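2-oxoadipate dioxygenase/decarboxylase, chloroplastic/amyloplastic (Oryza sativa, PDB 6W1K) catalyses the iron(II)-dependent decarboxylation and hydroxylation of 2-oxoadipate to D-2-hydroxyglutarate in plastid lysine breakdown. Local coordinates at residues P93-R98 against N298-F303; A99-P104 against D292-G297; Q141-T146 against Y170-V175. All blocks are in the same frame, centred on the assembly; numbering follows the deposited sequence.

Interaction 1 (P93-R98 against N298-F303); sequences PAKKLR and NADKIF. With OOG (2-oxoadipic acid), chain F.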
loop_
_atom_site.group_PDB
_atom_site.type_symbol
_atom_site.label_atom_id
_atom_site.label_comp_id
_atom_site.label_asym_id
_atom_site.label_seq_id
_atom_site.Cartn_x
_atom_site.Cartn_y
_atom_site.Cartn_z
ATOM N N PRO A 93 -9.145 14.346 -6.235
ATOM C CA PRO A 93 -10.262 14.682 -7.136
ATOM C C PRO A 93 -10.066 14.253 -8.585
ATOM O O PRO A 93 -11.023 13.760 -9.192
ATOM C CB PRO A 93 -10.374 16.221 -7.030
ATOM C CG PRO A 93 -9.676 16.598 -5.778
ATOM C CD PRO A 93 -8.616 15.533 -5.531
ATOM N N ALA A 94 -8.883 14.463 -9.178
ATOM C CA ALA A 94 -8.691 14.149 -10.596
ATOM C C ALA A 94 -8.853 12.655 -10.869
ATOM O O ALA A 94 -9.401 12.250 -11.909
ATOM C CB ALA A 94 -7.309 14.623 -11.053
ATOM N N LYS A 95 -8.361 11.825 -9.967
ATOM C CA LYS A 95 -8.463 10.383 -10.094
ATOM C C LYS A 95 -9.746 9.818 -9.498
ATOM O O LYS A 95 -9.984 8.610 -9.624
ATOM C CB LYS A 95 -7.270 9.714 -9.419
ATOM C CG LYS A 95 -5.922 9.959 -10.098
ATOM C CD LYS A 95 -4.774 9.383 -9.217
ATOM C CE LYS A 95 -3.478 9.262 -10.015
ATOM N NZ LYS A 95 -2.865 10.610 -10.188
ATOM N N LYS A 96 -10.569 10.651 -8.861
ATOM C CA LYS A 96 -11.855 10.232 -8.302
ATOM C C LYS A 96 -11.670 9.161 -7.230
ATOM O O LYS A 96 -12.367 8.144 -7.217
ATOM C CB LYS A 96 -12.795 9.748 -9.413
ATOM C CG LYS A 96 -12.846 10.739 -10.611
ATOM C CD LYS A 96 -14.109 10.689 -11.439
ATOM C CE LYS A 96 -14.048 11.687 -12.646
ATOM N NZ LYS A 96 -15.369 11.790 -13.312
ATOM N N LEU A 97 -10.737 9.416 -6.309
ATOM C CA LEU A 97 -10.415 8.506 -5.224
ATOM C C LEU A 97 -10.528 9.204 -3.872
ATOM O O LEU A 97 -10.370 10.415 -3.764
ATOM C CB LEU A 97 -8.983 7.966 -5.363
ATOM C CG LEU A 97 -8.518 7.443 -6.725
ATOM C CD1 LEU A 97 -7.004 7.164 -6.718
ATOM C CD2 LEU A 97 -9.319 6.196 -7.078
ATOM N N ARG A 98 -10.780 8.409 -2.843
ATOM C CA ARG A 98 -10.730 8.830 -1.443
ATOM C C ARG A 98 -9.899 7.765 -0.750
ATOM O O ARG A 98 -9.892 6.610 -1.179
ATOM C CB ARG A 98 -12.145 8.922 -0.852
ATOM C CG ARG A 98 -12.219 9.070 0.636
ATOM C CD ARG A 98 -13.681 9.245 1.092
ATOM N NE ARG A 98 -14.383 7.969 1.213
ATOM C CZ ARG A 98 -14.509 7.276 2.349
ATOM N NH1 ARG A 98 -13.997 7.732 3.490
ATOM N NH2 ARG A 98 -15.162 6.118 2.346
ATOM N N ASN A 298 2.371 13.654 -2.626
ATOM C CA ASN A 298 3.132 12.427 -2.868
ATOM C C ASN A 298 2.226 11.306 -3.365
ATOM O O ASN A 298 2.478 10.686 -4.406
ATOM C CB ASN A 298 3.844 11.974 -1.582
ATOM C CG ASN A 298 4.939 12.927 -1.155
ATOM O OD1 ASN A 298 5.090 13.985 -1.727
ATOM N ND2 ASN A 298 5.738 12.519 -0.177
ATOM N N ALA A 299 1.192 10.992 -2.587
ATOM C CA ALA A 299 0.356 9.846 -2.898
ATOM C C ALA A 299 -0.186 9.929 -4.313
ATOM O O ALA A 299 -0.253 8.917 -5.012
ATOM C CB ALA A 299 -0.795 9.784 -1.902
ATOM N N ASP A 300 -0.596 11.134 -4.737
ATOM C CA ASP A 300 -1.183 11.299 -6.060
ATOM C C ASP A 300 -0.276 10.730 -7.138
ATOM O O ASP A 300 -0.755 10.104 -8.080
ATOM C CB ASP A 300 -1.479 12.776 -6.339
ATOM C CG ASP A 300 -2.353 12.992 -7.579
ATOM O OD1 ASP A 300 -3.240 12.162 -7.870
ATOM O OD2 ASP A 300 -2.162 14.020 -8.267
ATOM N N LYS A 301 1.038 10.900 -7.001
ATOM C CA LYS A 301 1.962 10.455 -8.037
ATOM C C LYS A 301 2.370 8.998 -7.855
ATOM O O LYS A 301 2.673 8.308 -8.835
ATOM C CB LYS A 301 3.203 11.354 -8.043
ATOM C CG LYS A 301 2.914 12.856 -8.248
ATOM C CD LYS A 301 2.492 13.149 -9.710
ATOM C CE LYS A 301 2.053 14.620 -9.918
ATOM N NZ LYS A 301 0.586 14.750 -10.202
ATOM N N ILE A 302 2.340 8.503 -6.624
ATOM C CA ILE A 302 2.703 7.115 -6.366
ATOM C C ILE A 302 1.627 6.180 -6.891
ATOM O O ILE A 302 1.937 5.061 -7.314
ATOM C CB ILE A 302 2.956 6.911 -4.857
ATOM C CG1 ILE A 302 4.180 7.719 -4.429
ATOM C CG2 ILE A 302 3.188 5.439 -4.507
ATOM C CD1 ILE A 302 4.378 7.806 -2.919
ATOM N N PHE A 303 0.356 6.632 -6.923
ATOM C CA PHE A 303 -0.709 5.827 -7.530
ATOM C C PHE A 303 -0.337 5.406 -8.951
ATOM O O PHE A 303 -0.819 4.386 -9.453
ATOM C CB PHE A 303 -2.047 6.600 -7.600
ATOM C CG PHE A 303 -2.863 6.552 -6.330
ATOM C CD1 PHE A 303 -3.351 5.344 -5.836
ATOM C CD2 PHE A 303 -3.154 7.717 -5.642
ATOM C CE1 PHE A 303 -4.097 5.303 -4.670
ATOM C CE2 PHE A 303 -3.893 7.684 -4.459
ATOM C CZ PHE A 303 -4.368 6.474 -3.977
HETATM C C2 OOG F . -1.608 3.854 -2.876
HETATM C C3 OOG F . -0.700 5.017 -3.279
HETATM C C4 OOG F . -0.559 6.006 -2.117
HETATM C C6 OOG F . 1.383 6.508 -0.389
HETATM O O4 OOG F . 1.072 7.723 -0.316
HETATM O O3 OOG F . 2.458 6.112 0.113
HETATM C C5 OOG F . 0.457 5.517 -1.085
HETATM C C1 OOG F . -1.963 2.961 -4.074
HETATM O O1 OOG F . -2.885 2.224 -4.013
HETATM O O2 OOG F . -1.215 2.989 -5.252
HETATM O O5 OOG F . 0.535 4.372 -0.814
HETATM O O HOH W 1 -5.809 13.015 -8.192
#
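The 2-oxoadipate pocket of this glyoxalase-clan enzyme is walled in part by Phe303, and Leu97 and Lys95 back that wall from the sheet side. Leu97 opens strand 97-103 and is part of a G1 beta bulge, in which it and Lys96 both face Phe92. The Phe303 ring stands between Leu97 and the ligand. CD1 of Leu97 sits over the centre of one face in a CH-pi contact, 3.8 Å from the centroid of the Phe303 ring and only 8° off the normal. The opposite face is covered by 2-oxoadipate, whose C3 lies off centre, toward the rim. CE1 of Phe303 comes to 3.2 Å from C1 of the ligand. The two contacts probably limit how far the ring can tip. Ala299 touches the other end of the substrate, its CB 3.2 Å from ligand O4. Arg63 and Tyr265 also hydrogen-bond the substrate.

Beside this apolar layer runs a polar one. The Lys95 chain is extended until its last torsion (chi4 76°), where the bend turns NZ in over the helix. Lys95 NZ meets Asp300 OD1 at 2.8 Å in a salt bridge, from above the carboxylate plane. Lys95 NZ also bonds to the backbone O of Asp300 at 3.0 Å, and pairs with Glu304. Lys301 joins the network through a weak 3.4 Å bond from its NZ to Asp300 OD2. A water donates to Asp300 OD1 at 2.7 Å and accepts a weak bond from Lys95 N.

Interaction 2 (A99-P104 against D292-G297); sequences ALWFSP and DGFEVG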
loop_
_atom_site.group_PDB
_atom_site.type_symbol
_atom_site.label_atom_id
_atom_site.label_comp_id
_atom_site.label_asym_id
_atom_site.label_seq_id
_atom_site.Cartn_x
_atom_site.Cartn_y
_atom_site.Cartn_z
ATOM N N ALA A 99 -9.148 8.157 0.284
ATOM C CA ALA A 99 -8.331 7.214 1.024
ATOM C C ALA A 99 -8.384 7.555 2.508
ATOM O O ALA A 99 -8.611 8.695 2.879
ATOM C CB ALA A 99 -6.870 7.223 0.551
ATOM N N LEU A 100 -8.179 6.537 3.339
ATOM C CA LEU A 100 -8.034 6.682 4.780
ATOM C C LEU A 100 -6.837 5.860 5.192
ATOM O O LEU A 100 -6.614 4.776 4.651
ATOM C CB LEU A 100 -9.262 6.173 5.491
ATOM C CG LEU A 100 -9.612 6.540 6.922
ATOM C CD1 LEU A 100 -9.722 8.020 7.104
ATOM C CD2 LEU A 100 -10.960 5.851 7.236
ATOM N N TRP A 101 -6.075 6.340 6.151
ATOM C CA TRP A 101 -5.013 5.508 6.688
ATOM C C TRP A 101 -5.293 5.209 8.156
ATOM O O TRP A 101 -6.114 5.864 8.807
ATOM C CB TRP A 101 -3.652 6.155 6.477
ATOM C CG TRP A 101 -3.266 7.299 7.337
ATOM C CD1 TRP A 101 -3.566 8.630 7.159
ATOM C CD2 TRP A 101 -2.427 7.233 8.497
ATOM N NE1 TRP A 101 -2.947 9.393 8.129
ATOM C CE2 TRP A 101 -2.263 8.553 8.977
ATOM C CE3 TRP A 101 -1.801 6.178 9.173
ATOM C CZ2 TRP A 101 -1.492 8.855 10.106
ATOM C CZ3 TRP A 101 -1.007 6.487 10.299
ATOM C CH2 TRP A 101 -0.863 7.810 10.747
ATOM N N PHE A 102 -4.638 4.155 8.630
ATOM C CA PHE A 102 -4.895 3.533 9.929
ATOM C C PHE A 102 -3.547 3.299 10.608
ATOM O O PHE A 102 -2.617 2.782 9.992
ATOM C CB PHE A 102 -5.652 2.208 9.785
ATOM C CG PHE A 102 -6.981 2.334 9.078
ATOM C CD1 PHE A 102 -7.033 2.501 7.713
ATOM C CD2 PHE A 102 -8.155 2.320 9.791
ATOM C CE1 PHE A 102 -8.262 2.661 7.096
ATOM C CE2 PHE A 102 -9.385 2.471 9.193
ATOM C CZ PHE A 102 -9.454 2.639 7.845
ATOM N N SER A 103 -3.444 3.709 11.887
ATOM C CA SER A 103 -2.229 3.499 12.653
ATOM C C SER A 103 -2.406 2.268 13.533
ATOM O O SER A 103 -3.494 2.034 14.072
ATOM C CB SER A 103 -1.906 4.701 13.546
ATOM O OG SER A 103 -3.037 5.022 14.301
ATOM N N PRO A 104 -1.341 1.513 13.750
ATOM C CA PRO A 104 -1.482 0.200 14.404
ATOM C C PRO A 104 -1.662 0.312 15.904
ATOM O O PRO A 104 -1.351 1.334 16.517
ATOM C CB PRO A 104 -0.168 -0.524 14.048
ATOM C CG PRO A 104 0.803 0.551 13.752
ATOM C CD PRO A 104 0.025 1.774 13.258
ATOM N N ASP A 292 4.720 11.537 10.736
ATOM C CA ASP A 292 3.771 10.451 10.581
ATOM C C ASP A 292 2.790 10.755 9.451
ATOM O O ASP A 292 2.723 11.858 8.913
ATOM C CB ASP A 292 3.018 10.189 11.889
ATOM C CG ASP A 292 2.506 8.751 11.992
ATOM O OD1 ASP A 292 2.646 7.989 10.987
ATOM O OD2 ASP A 292 1.959 8.398 13.076
ATOM N N GLY A 293 2.038 9.732 9.080
ATOM C CA GLY A 293 0.974 9.918 8.120
ATOM C C GLY A 293 1.484 9.999 6.688
ATOM O O GLY A 293 2.549 9.480 6.340
ATOM N N PHE A 294 0.714 10.692 5.858
ATOM C CA PHE A 294 0.882 10.644 4.404
ATOM C C PHE A 294 0.656 12.044 3.848
ATOM O O PHE A 294 0.354 12.983 4.586
ATOM C CB PHE A 294 -0.069 9.615 3.795
ATOM C CG PHE A 294 0.190 8.209 4.258
ATOM C CD1 PHE A 294 1.023 7.370 3.532
ATOM C CD2 PHE A 294 -0.383 7.739 5.430
ATOM C CE1 PHE A 294 1.272 6.091 3.975
ATOM C CE2 PHE A 294 -0.152 6.457 5.887
ATOM C CZ PHE A 294 0.661 5.622 5.156
ATOM N N GLU A 295 0.822 12.198 2.540
ATOM C CA GLU A 295 0.754 13.526 1.933
ATOM C C GLU A 295 0.088 13.411 0.574
ATOM O O GLU A 295 0.514 12.618 -0.272
ATOM C CB GLU A 295 2.154 14.145 1.821
ATOM C CG GLU A 295 2.132 15.679 1.797
ATOM C CD GLU A 295 1.903 16.207 0.393
ATOM O OE1 GLU A 295 2.452 15.587 -0.541
ATOM O OE2 GLU A 295 1.185 17.225 0.213
ATOM N N VAL A 296 -0.964 14.205 0.368
ATOM C CA VAL A 296 -1.770 14.077 -0.842
ATOM C C VAL A 296 -0.902 14.236 -2.086
ATOM O O VAL A 296 -1.012 13.453 -3.034
ATOM C CB VAL A 296 -2.922 15.100 -0.802
ATOM C CG1 VAL A 296 -2.345 16.536 -0.643
ATOM C CG2 VAL A 296 -3.779 14.957 -2.054
ATOM N N GLY A 297 -0.010 15.237 -2.099
ATOM C CA GLY A 297 0.845 15.451 -3.258
ATOM C C GLY A 297 1.694 14.241 -3.617
ATOM O O GLY A 297 1.761 13.836 -4.783
HETATM O O HOH W 2 -1.894 12.040 7.049
#
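Trp101 of strand 97-103 packs against the loop Asp292-Phe294, which leads into helix 296-302 and carries Phe294 into the 2-oxoadipate pocket. The tight part lies over one face of the indole. Phe294 presents its edge to that face in a T-shaped pair, with the planes at 68° and its centroid 4.9 Å from that of the five-membered ring. The CD2-CE2 side of Phe294 makes the touch, CD2 lying 3.5 Å from Trp101 CG. Gly293 fills the next position along the indole. Gly293 CA is 3.3 Å from Trp101 CZ2, and a CB on this residue would probably crowd Trp101 CZ2. Gly293 also has a positive phi, a second reason for glycine here. The indole reaches the loop because Trp101 CG sits between the backbone N and the carbonyl carbon (chi1 75°).

The packing is looser at the rim of the indole. At the benzo tip the partner is the partly exposed Asp292, whose OD1 stands 3.5 Å from Trp101 CH2, the carboxylate plane turned 61° from the ring. Asp292 OD1 is held by Gly293 N at 2.7 Å and by a salt bridge to Arg121. Beside NE1 a water bridges the two segments. It accepts a weak bond from Trp101 NE1 and a 3.2 Å bond from Phe294 N.

Around the pair, His59, a metal ligand, and Phe123 of strand 121-127 each meet Phe294 edge to face. Arg271 of strand 258-271 makes a cation-pi contact with it. Trp101 itself lies between strands 85-92 and 121-127, backbone-bonded to Arg87 of the first.

Interaction 3 (Q141-T146 against Y170-V175); sequences QKYIRT and YSDFQV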
loop_
_atom_site.group_PDB
_atom_site.type_symbol
_atom_site.label_atom_id
_atom_site.label_comp_id
_atom_site.label_asym_id
_atom_site.label_seq_id
_atom_site.Cartn_x
_atom_site.Cartn_y
_atom_site.Cartn_z
ATOM N N GLN A 141 -20.771 -2.360 -11.653
ATOM C CA GLN A 141 -21.952 -2.901 -10.997
ATOM C C GLN A 141 -22.185 -4.357 -11.382
ATOM O O GLN A 141 -22.644 -5.153 -10.555
ATOM C CB GLN A 141 -23.180 -2.072 -11.344
ATOM C CG GLN A 141 -24.343 -2.300 -10.441
ATOM C CD GLN A 141 -24.071 -1.863 -8.996
ATOM O OE1 GLN A 141 -23.411 -0.843 -8.734
ATOM N NE2 GLN A 141 -24.576 -2.653 -8.048
ATOM N N LYS A 142 -21.922 -4.715 -12.645
ATOM C CA LYS A 142 -22.095 -6.102 -13.073
ATOM C C LYS A 142 -21.209 -7.031 -12.248
ATOM O O LYS A 142 -21.649 -8.094 -11.785
ATOM C CB LYS A 142 -21.772 -6.255 -14.567
ATOM C CG LYS A 142 -21.736 -7.721 -15.046
ATOM C CD LYS A 142 -21.513 -7.849 -16.556
ATOM C CE LYS A 142 -20.107 -7.412 -16.950
ATOM N NZ LYS A 142 -19.768 -7.812 -18.372
ATOM N N TYR A 143 -19.934 -6.670 -12.096
ATOM C CA TYR A 143 -19.042 -7.540 -11.339
ATOM C C TYR A 143 -19.405 -7.554 -9.865
ATOM O O TYR A 143 -19.412 -8.628 -9.238
ATOM C CB TYR A 143 -17.605 -7.115 -11.559
ATOM C CG TYR A 143 -17.171 -7.478 -12.938
ATOM C CD1 TYR A 143 -16.854 -8.784 -13.261
ATOM C CD2 TYR A 143 -17.156 -6.554 -13.939
ATOM C CE1 TYR A 143 -16.479 -9.144 -14.524
ATOM C CE2 TYR A 143 -16.762 -6.893 -15.180
ATOM C CZ TYR A 143 -16.430 -8.200 -15.490
ATOM O OH TYR A 143 -16.071 -8.588 -16.763
ATOM N N ILE A 144 -19.754 -6.393 -9.306
ATOM C CA ILE A 144 -20.178 -6.347 -7.907
ATOM C C ILE A 144 -21.369 -7.288 -7.685
ATOM O O ILE A 144 -21.442 -7.992 -6.674
ATOM C CB ILE A 144 -20.522 -4.906 -7.488
ATOM C CG1 ILE A 144 -19.285 -3.994 -7.388
ATOM C CG2 ILE A 144 -21.275 -4.894 -6.167
ATOM C CD1 ILE A 144 -18.191 -4.526 -6.620
ATOM N N ARG A 145 -22.327 -7.308 -8.623
ATOM C CA ARG A 145 -23.456 -8.228 -8.486
ATOM C C ARG A 145 -22.992 -9.689 -8.481
ATOM O O ARG A 145 -23.491 -10.496 -7.690
ATOM C CB ARG A 145 -24.493 -7.994 -9.584
ATOM C CG ARG A 145 -25.311 -6.702 -9.367
ATOM C CD ARG A 145 -26.033 -6.652 -7.982
ATOM N NE ARG A 145 -25.411 -5.712 -7.031
ATOM C CZ ARG A 145 -25.220 -5.957 -5.731
ATOM N NH1 ARG A 145 -25.609 -7.116 -5.196
ATOM N NH2 ARG A 145 -24.639 -5.038 -4.959
ATOM N N THR A 146 -21.991 -10.034 -9.300
ATOM C CA THR A 146 -21.532 -11.417 -9.346
ATOM C C THR A 146 -20.853 -11.859 -8.054
ATOM O O THR A 146 -20.714 -13.073 -7.826
ATOM C CB THR A 146 -20.561 -11.689 -10.519
ATOM O OG1 THR A 146 -19.247 -11.177 -10.270
ATOM C CG2 THR A 146 -21.079 -11.120 -11.835
ATOM N N TYR A 170 -12.154 -9.388 -21.246
ATOM C CA TYR A 170 -11.149 -8.410 -21.647
ATOM C C TYR A 170 -11.801 -7.097 -22.069
ATOM O O TYR A 170 -11.292 -6.018 -21.757
ATOM C CB TYR A 170 -10.295 -8.976 -22.800
ATOM C CG TYR A 170 -9.157 -8.037 -23.191
ATOM C CD1 TYR A 170 -8.327 -7.525 -22.224
ATOM C CD2 TYR A 170 -8.930 -7.658 -24.516
ATOM C CE1 TYR A 170 -7.293 -6.639 -22.546
ATOM C CE2 TYR A 170 -7.884 -6.784 -24.845
ATOM C CZ TYR A 170 -7.077 -6.272 -23.853
ATOM O OH TYR A 170 -6.042 -5.408 -24.167
ATOM N N SER A 171 -12.913 -7.175 -22.806
ATOM C CA SER A 171 -13.583 -5.969 -23.272
ATOM C C SER A 171 -13.907 -5.044 -22.105
ATOM O O SER A 171 -13.796 -3.819 -22.221
ATOM C CB SER A 171 -14.864 -6.323 -24.019
ATOM O OG SER A 171 -15.740 -7.077 -23.204
ATOM N N ASP A 172 -14.299 -5.606 -20.970
ATOM C CA ASP A 172 -14.640 -4.752 -19.838
ATOM C C ASP A 172 -13.388 -4.103 -19.255
ATOM O O ASP A 172 -13.408 -2.927 -18.865
ATOM C CB ASP A 172 -15.367 -5.553 -18.765
ATOM C CG ASP A 172 -16.823 -5.906 -19.137
ATOM O OD1 ASP A 172 -17.391 -5.276 -20.052
ATOM O OD2 ASP A 172 -17.396 -6.808 -18.468
ATOM N N PHE A 173 -12.310 -4.881 -19.134
ATOM C CA PHE A 173 -11.022 -4.343 -18.711
ATOM C C PHE A 173 -10.586 -3.217 -19.643
ATOM O O PHE A 173 -10.125 -2.167 -19.190
ATOM C CB PHE A 173 -9.999 -5.479 -18.688
ATOM C CG PHE A 173 -8.602 -5.061 -18.292
ATOM C CD1 PHE A 173 -7.635 -4.863 -19.242
ATOM C CD2 PHE A 173 -8.261 -4.917 -16.963
ATOM C CE1 PHE A 173 -6.332 -4.499 -18.868
ATOM C CE2 PHE A 173 -6.976 -4.580 -16.591
ATOM C CZ PHE A 173 -6.016 -4.357 -17.541
ATOM N N GLN A 174 -10.761 -3.407 -20.943
ATOM C CA GLN A 174 -10.384 -2.381 -21.903
ATOM C C GLN A 174 -11.137 -1.078 -21.649
ATOM O O GLN A 174 -10.540 0.003 -21.668
ATOM C CB GLN A 174 -10.656 -2.867 -23.321
ATOM C CG GLN A 174 -9.549 -3.638 -23.976
ATOM C CD GLN A 174 -9.966 -4.068 -25.376
ATOM O OE1 GLN A 174 -11.007 -4.716 -25.546
ATOM N NE2 GLN A 174 -9.189 -3.671 -26.386
ATOM N N VAL A 175 -12.462 -1.157 -21.472
ATOM C CA VAL A 175 -13.276 0.046 -21.264
ATOM C C VAL A 175 -12.857 0.770 -19.984
ATOM O O VAL A 175 -12.729 2.004 -19.957
ATOM C CB VAL A 175 -14.770 -0.332 -21.232
ATOM C CG1 VAL A 175 -15.609 0.841 -20.764
ATOM C CG2 VAL A 175 -15.237 -0.804 -22.610
#
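Two helices, 134-147 and 170-179, meet here, and one carboxylate oxygen takes both polar links of this contact. Lys142 and Tyr143, neighbours on the first helix, both reach OD2 of Asp172 on the second. They come from different sides. The lysine chain crosses the aspartate at about a right angle, and Lys142 NZ forms a salt bridge of 2.6 Å to Asp172 OD2 on the syn lone pair, the side of the other oxygen. Tyr143 approaches obliquely, and its OH donates to the anti lone pair of Asp172 OD2 at 2.8 Å. The phenol ring and the carboxylate are almost perpendicular, with planes 88° apart. Asp172 OD2 lies near the plane of the ring, at its edge, 3.3 Å from Tyr143 CE2. With both lone pairs of OD2 engaged, the carboxylate is probably held against rotation.

Lys142 starts away from its backbone N (chi1 172°) and bends at its third torsion (chi3 69°), which brings NZ to Asp172 OD2. The positive charge of NZ probably helps keep the buried Asp172 ionised. Without the carboxylate of Asp172, as with an alanine here, Lys142 would probably lose its counter-charge and the Tyr143 hydroxyl its acceptor, cutting the polar link between the helices.

The contact is structural and lies away from the active site. Asp172 also packs on Ile139 of helix 134-147. Tyr143 OH has a second partner in Ile169 N, just before helix 170-179. Tyr143 also packs on Leu187 of helix 181-189. One turn on from Tyr143, Thr146 OG1 bonds in the carbonyl plane to Tyr143 O at 2.8 Å.

In the fold
From the N terminus, the first segments come at the turn after strand 85-92 and along strand 97-103; they supply the early side of interactions 1 and 2. Helix 134-147 and helix 170-179 follow, and interaction 3 closes a short loop of 23 residues between its segments. The chain then passes through strands 195-199 and 258-271 before returning at 292-303. There interaction 2 closes first and interaction 1 just after it, so the three loops nest and none cross. Interactions 1 and 2 adjoin and tie helix 296-302, near the C terminus, with its lead-in, to the sheet beside the substrate. Interaction 3 joins peripheral helices, its centre about 22 Å from that of interaction 1.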